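Local coordinates for protein (alpha-2u-globulin) (Rattus norvegicus, PDB 2A2U), which probably binds small hydrophobic ligands in the cavity of a lipocalin beta-barrel, and forms a complex with a hyaline droplet inducer, at residues 117-123 against 135-141; 150-154 against 164-169. One frame throughout, in Å; residues are numbered along the deposited sequence.

Coming from the N terminus, the chain first lays down strand 36-44, which later pairs with both strand 131-140 and strand 167-169. Contact 1 closes the first loop here: 117-123 runs down strand 119-128, the chain turns, and 135-141 comes back beside it as the second arm of a hairpin. Only then does contact 2 open, with 150-154 in helix 147-158 and 164-169 returning to the barrel wall. The two loops lie in series, neither nested nor crossed, their centres about 12 Å apart. F153 joins them: its CB is 3.6 Å from M121 CE and its CZ 3.5 Å from M136 O, seating the helix on the hairpin.

Contact 1: residues 117-123 against 135-141; sequences DRYVMFH and LMVLYGR
Build two extended strands, 119-123 and 135-140, antiparallel at 162° with axes 4.7 Å apart. V120-Y139 and F122-V137 are hydrogen-bonded pairs: V120 N to Y139 O 3.0 Å, Y139 N to V120 O 2.9 Å, F122 N to V137 O 2.9 Å, V137 N to F122 O 3.1 Å. Y119-G140, M121-L138 and H123-M136 are the non-hydrogen-bonded pairs. F122 and Y139, both chi1 m, share a face with V120 and V137. Their rings meet rim to rim, F122 CE2 to Y139 CD2 3.4 Å, centroids 5.5 Å apart and planes at 62°, while V120 CG1 sits 3.4 Å from Y139 CB and F122 CB 3.6 Å from V137 CG2. This is the inward face of the lipocalin barrel; Y119, M121, H123, M136 and L138 lie on the other, H123 CD2 3.4 Å from M136 CG, and helix 147-158 packs on Y119 and M121. Past the strand ends, R141 N hydrogen-bonds R118 O, 2.9 Å. The R141 side chain (chi1 m, chi2 -142°, chi3 p) turns toward 117-123, CD 3.5 Å from D117 C. Its guanidinium hydrogen-bonds to N35 O (NH2) and Y116 O (NH1), and the side chain packs on W38, an arrangement characteristic of lipocalins, where an arginine meets the tryptophan of the GxW motif. Apolar and aromatic side chains line the barrel-facing side of this hairpin, with a charge tied to backbone carbonyls at its end.

Contact 2: residues 150-154 against 164-169; sequences KEKFA and RDNIID
Segment 150-154 is helical (A154 N to K150 O 3.0 Å), and strand 167-169 runs nearly antiparallel to it, at 159° with axes 10.7 Å apart, so side chains bridge the gap. K150 stretches out fully (chi1 m, then t, t, t) to put NZ 3.2 Å from D169 OD2 in a salt bridge; the same NZ also pairs with D144, and D169 OD1 (chi1 t) is hydrogen-bonded to T171 OG1. I167 (chi1 m, chi2 t) points toward the helix: its CD1 reaches A154 O at 3.7 Å and A154 CB at 4.1 Å, and its CG2 lies 4.4 Å from F153 CE2. F153 (chi1 t) sets its CA-to-CB bond sideways to 164-169, but its ring comes nearer and also packs on V42, M121, M136 and L138. This is the lipocalin arrangement of a C-terminal helix laid on the outside of the barrel, followed by a short strand that pairs with strand 36-44. R164, with chi1 and chi2 between wells (-133° and 124°), reaches back to the helix, its guanidinium laying one face over A154, NH2 3.7 Å from A154 CB. R164 NH2 also forms a short 2.5 Å salt bridge with OE2 of the poorly ordered E151, while R164 NH1 pairs with E158.

Contact 1: residues 117-123 against 135-141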
# COMPACT_ATOMS: atom_id res chain seq x y z
N ASP A 117 -21.77 21.45 3.62
CA ASP A 117 -21.43 21.93 4.96
C ASP A 117 -22.24 21.39 6.11
O ASP A 117 -22.17 21.91 7.23
CB ASP A 117 -21.36 23.46 5.01
CG ASP A 117 -22.49 24.12 4.26
OD1 ASP A 117 -23.66 23.78 4.53
OD2 ASP A 117 -22.20 24.98 3.41
N ARG A 118 -23.00 20.34 5.85
CA ARG A 118 -23.78 19.73 6.91
C ARG A 118 -23.66 18.23 6.92
O ARG A 118 -23.14 17.64 7.87
CB ARG A 118 -25.25 20.12 6.81
CG ARG A 118 -25.59 21.44 7.44
CD ARG A 118 -27.07 21.55 7.69
NE ARG A 118 -27.84 21.44 6.45
CZ ARG A 118 -29.08 20.96 6.38
NH1 ARG A 118 -29.70 20.54 7.48
NH2 ARG A 118 -29.70 20.89 5.21
N TYR A 119 -24.11 17.60 5.83
CA TYR A 119 -24.09 16.16 5.73
C TYR A 119 -23.51 15.59 4.43
O TYR A 119 -23.29 16.30 3.44
CB TYR A 119 -25.52 15.62 5.91
CG TYR A 119 -26.44 15.96 4.76
CD1 TYR A 119 -27.05 17.21 4.67
CD2 TYR A 119 -26.67 15.05 3.73
CE1 TYR A 119 -27.86 17.54 3.58
CE2 TYR A 119 -27.47 15.36 2.64
CZ TYR A 119 -28.06 16.61 2.56
OH TYR A 119 -28.83 16.94 1.47
N VAL A 120 -23.25 14.29 4.46
CA VAL A 120 -22.77 13.53 3.32
C VAL A 120 -23.18 12.09 3.54
O VAL A 120 -22.95 11.52 4.61
CB VAL A 120 -21.24 13.65 3.07
CG1 VAL A 120 -20.44 13.01 4.19
CG2 VAL A 120 -20.90 13.01 1.74
N MET A 121 -23.90 11.54 2.58
CA MET A 121 -24.38 10.17 2.65
C MET A 121 -23.59 9.33 1.64
O MET A 121 -23.52 9.66 0.45
CB MET A 121 -25.88 10.11 2.34
CG MET A 121 -26.70 11.13 3.11
SD MET A 121 -28.45 11.05 2.80
CE MET A 121 -29.08 12.01 4.16
N PHE A 122 -22.93 8.30 2.14
CA PHE A 122 -22.15 7.41 1.29
C PHE A 122 -22.89 6.09 1.20
O PHE A 122 -23.57 5.68 2.14
CB PHE A 122 -20.78 7.14 1.90
CG PHE A 122 -19.82 8.31 1.84
CD1 PHE A 122 -19.05 8.51 0.71
CD2 PHE A 122 -19.64 9.14 2.94
CE1 PHE A 122 -18.10 9.52 0.68
CE2 PHE A 122 -18.70 10.15 2.92
CZ PHE A 122 -17.93 10.34 1.79
N HIS A 123 -22.74 5.42 0.07
CA HIS A 123 -23.34 4.11 -0.13
C HIS A 123 -22.20 3.18 -0.53
O HIS A 123 -21.51 3.42 -1.52
CB HIS A 123 -24.39 4.15 -1.24
CG HIS A 123 -24.95 2.80 -1.57
ND1 HIS A 123 -24.64 2.14 -2.73
CD2 HIS A 123 -25.75 1.97 -0.86
CE1 HIS A 123 -25.21 0.95 -2.72
NE2 HIS A 123 -25.89 0.82 -1.59
N LEU A 135 -23.80 -1.11 2.69
CA LEU A 135 -23.54 -0.30 3.87
C LEU A 135 -23.83 1.14 3.51
O LEU A 135 -23.44 1.61 2.46
CB LEU A 135 -22.08 -0.41 4.29
CG LEU A 135 -21.77 0.52 5.46
CD1 LEU A 135 -22.35 -0.08 6.72
CD2 LEU A 135 -20.30 0.67 5.62
N MET A 136 -24.55 1.85 4.38
CA MET A 136 -24.86 3.25 4.13
C MET A 136 -24.54 4.07 5.36
O MET A 136 -24.86 3.68 6.47
CB MET A 136 -26.32 3.43 3.71
CG MET A 136 -26.49 3.21 2.24
SD MET A 136 -28.15 3.43 1.68
CE MET A 136 -28.30 5.18 1.74
N VAL A 137 -23.85 5.19 5.16
CA VAL A 137 -23.49 6.03 6.28
C VAL A 137 -23.82 7.49 6.07
O VAL A 137 -23.83 7.99 4.93
CB VAL A 137 -21.98 5.92 6.62
CG1 VAL A 137 -21.66 4.56 7.17
CG2 VAL A 137 -21.16 6.16 5.38
N LEU A 138 -24.12 8.16 7.18
CA LEU A 138 -24.43 9.58 7.18
C LEU A 138 -23.37 10.25 8.04
O LEU A 138 -23.16 9.85 9.18
CB LEU A 138 -25.81 9.84 7.78
CG LEU A 138 -26.22 11.30 8.03
CD1 LEU A 138 -26.23 12.05 6.72
CD2 LEU A 138 -27.59 11.35 8.67
N TYR A 139 -22.64 11.20 7.46
CA TYR A 139 -21.62 11.95 8.17
C TYR A 139 -22.08 13.38 8.29
O TYR A 139 -22.71 13.92 7.38
CB TYR A 139 -20.29 11.95 7.42
CG TYR A 139 -19.61 10.62 7.38
CD1 TYR A 139 -19.74 9.74 8.44
CD2 TYR A 139 -18.85 10.24 6.28
CE1 TYR A 139 -19.12 8.50 8.41
CE2 TYR A 139 -18.24 9.01 6.24
CZ TYR A 139 -18.38 8.15 7.30
OH TYR A 139 -17.78 6.91 7.29
N GLY A 140 -21.77 14.01 9.42
CA GLY A 140 -22.15 15.39 9.63
C GLY A 140 -20.92 16.16 9.98
O GLY A 140 -19.97 15.57 10.49
N ARG A 141 -20.89 17.46 9.68
CA ARG A 141 -19.73 18.29 10.02
C ARG A 141 -19.77 18.61 11.52
O ARG A 141 -18.79 19.11 12.09
CB ARG A 141 -19.72 19.57 9.20
CG ARG A 141 -19.93 19.32 7.74
CD ARG A 141 -19.08 20.23 6.89
NE ARG A 141 -17.69 19.81 6.85
CZ ARG A 141 -16.94 19.81 5.75
NH1 ARG A 141 -17.44 20.18 4.58
NH2 ARG A 141 -15.67 19.44 5.83

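Contact 2: residues 150-154 against 164-169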
# COMPACT_ATOMS: atom_id res chain seq x y z
N LYS A 150 -31.69 12.99 9.50
CA LYS A 150 -31.70 11.59 9.86
C LYS A 150 -32.88 10.83 9.28
O LYS A 150 -32.79 9.62 9.07
CB LYS A 150 -31.65 11.43 11.38
CG LYS A 150 -30.44 12.04 12.01
CD LYS A 150 -30.36 11.64 13.46
CE LYS A 150 -29.29 12.42 14.19
NZ LYS A 150 -29.22 12.00 15.61
N GLU A 151 -33.99 11.52 9.00
CA GLU A 151 -35.17 10.88 8.43
C GLU A 151 -34.94 10.60 6.96
O GLU A 151 -35.23 9.50 6.48
CB GLU A 151 -36.40 11.77 8.57
CG GLU A 151 -37.53 11.16 9.37
CD GLU A 151 -38.07 9.87 8.79
OE1 GLU A 151 -38.13 9.72 7.55
OE2 GLU A 151 -38.47 9.01 9.59
N LYS A 152 -34.48 11.61 6.23
CA LYS A 152 -34.20 11.51 4.81
C LYS A 152 -33.26 10.33 4.58
O LYS A 152 -33.41 9.57 3.62
CB LYS A 152 -33.54 12.80 4.31
CG LYS A 152 -32.77 12.66 3.00
CD LYS A 152 -32.12 13.97 2.58
CE LYS A 152 -33.16 14.99 2.13
NZ LYS A 152 -32.60 16.31 1.69
N PHE A 153 -32.29 10.18 5.48
CA PHE A 153 -31.33 9.10 5.40
C PHE A 153 -32.01 7.77 5.69
O PHE A 153 -31.77 6.80 4.98
CB PHE A 153 -30.18 9.35 6.38
CG PHE A 153 -29.17 8.24 6.43
CD1 PHE A 153 -28.27 8.04 5.38
CD2 PHE A 153 -29.12 7.37 7.51
CE1 PHE A 153 -27.36 6.99 5.41
CE2 PHE A 153 -28.21 6.32 7.55
CZ PHE A 153 -27.34 6.13 6.49
N ALA A 154 -32.86 7.75 6.71
CA ALA A 154 -33.58 6.53 7.08
C ALA A 154 -34.39 6.02 5.90
O ALA A 154 -34.52 4.82 5.71
CB ALA A 154 -34.50 6.80 8.26
N ARG A 164 -35.39 -0.59 8.77
CA ARG A 164 -35.26 0.37 9.86
C ARG A 164 -34.65 -0.25 11.12
O ARG A 164 -34.17 0.47 11.99
CB ARG A 164 -36.63 0.99 10.18
CG ARG A 164 -36.64 2.51 10.34
CD ARG A 164 -37.64 3.15 9.38
NE ARG A 164 -37.64 4.61 9.41
CZ ARG A 164 -38.24 5.38 8.49
NH1 ARG A 164 -38.90 4.85 7.47
NH2 ARG A 164 -38.19 6.70 8.60
N ASP A 165 -34.67 -1.58 11.22
CA ASP A 165 -34.11 -2.28 12.37
C ASP A 165 -32.58 -2.36 12.27
O ASP A 165 -31.89 -2.63 13.26
CB ASP A 165 -34.70 -3.70 12.47
CG ASP A 165 -34.36 -4.41 13.78
OD1 ASP A 165 -33.70 -3.82 14.67
OD2 ASP A 165 -34.78 -5.57 13.95
N ASN A 166 -32.04 -2.10 11.08
CA ASN A 166 -30.60 -2.17 10.88
C ASN A 166 -29.93 -0.81 10.74
O ASN A 166 -28.76 -0.72 10.38
CB ASN A 166 -30.29 -3.08 9.71
CG ASN A 166 -30.76 -4.49 9.95
OD1 ASN A 166 -30.52 -5.06 11.02
ND2 ASN A 166 -31.47 -5.06 8.98
N ILE A 167 -30.68 0.24 11.03
CA ILE A 167 -30.18 1.60 10.97
C ILE A 167 -29.76 1.95 12.39
O ILE A 167 -30.58 1.94 13.29
CB ILE A 167 -31.27 2.58 10.49
CG1 ILE A 167 -31.86 2.09 9.16
CG2 ILE A 167 -30.69 3.94 10.25
CD1 ILE A 167 -32.92 3.01 8.56
N ILE A 168 -28.48 2.21 12.60
CA ILE A 168 -27.97 2.52 13.93
C ILE A 168 -27.50 3.96 14.09
O ILE A 168 -26.73 4.46 13.27
CB ILE A 168 -26.81 1.58 14.32
CG1 ILE A 168 -27.31 0.13 14.38
CG2 ILE A 168 -26.22 2.00 15.66
CD1 ILE A 168 -26.24 -0.90 14.76
N ASP A 169 -28.00 4.64 15.12
CA ASP A 169 -27.65 6.03 15.41
C ASP A 169 -26.47 6.01 16.39
O ASP A 169 -26.64 5.74 17.58
CB ASP A 169 -28.85 6.76 16.02
CG ASP A 169 -28.60 8.25 16.24
OD1 ASP A 169 -27.44 8.71 16.15
OD2 ASP A 169 -29.58 8.98 16.50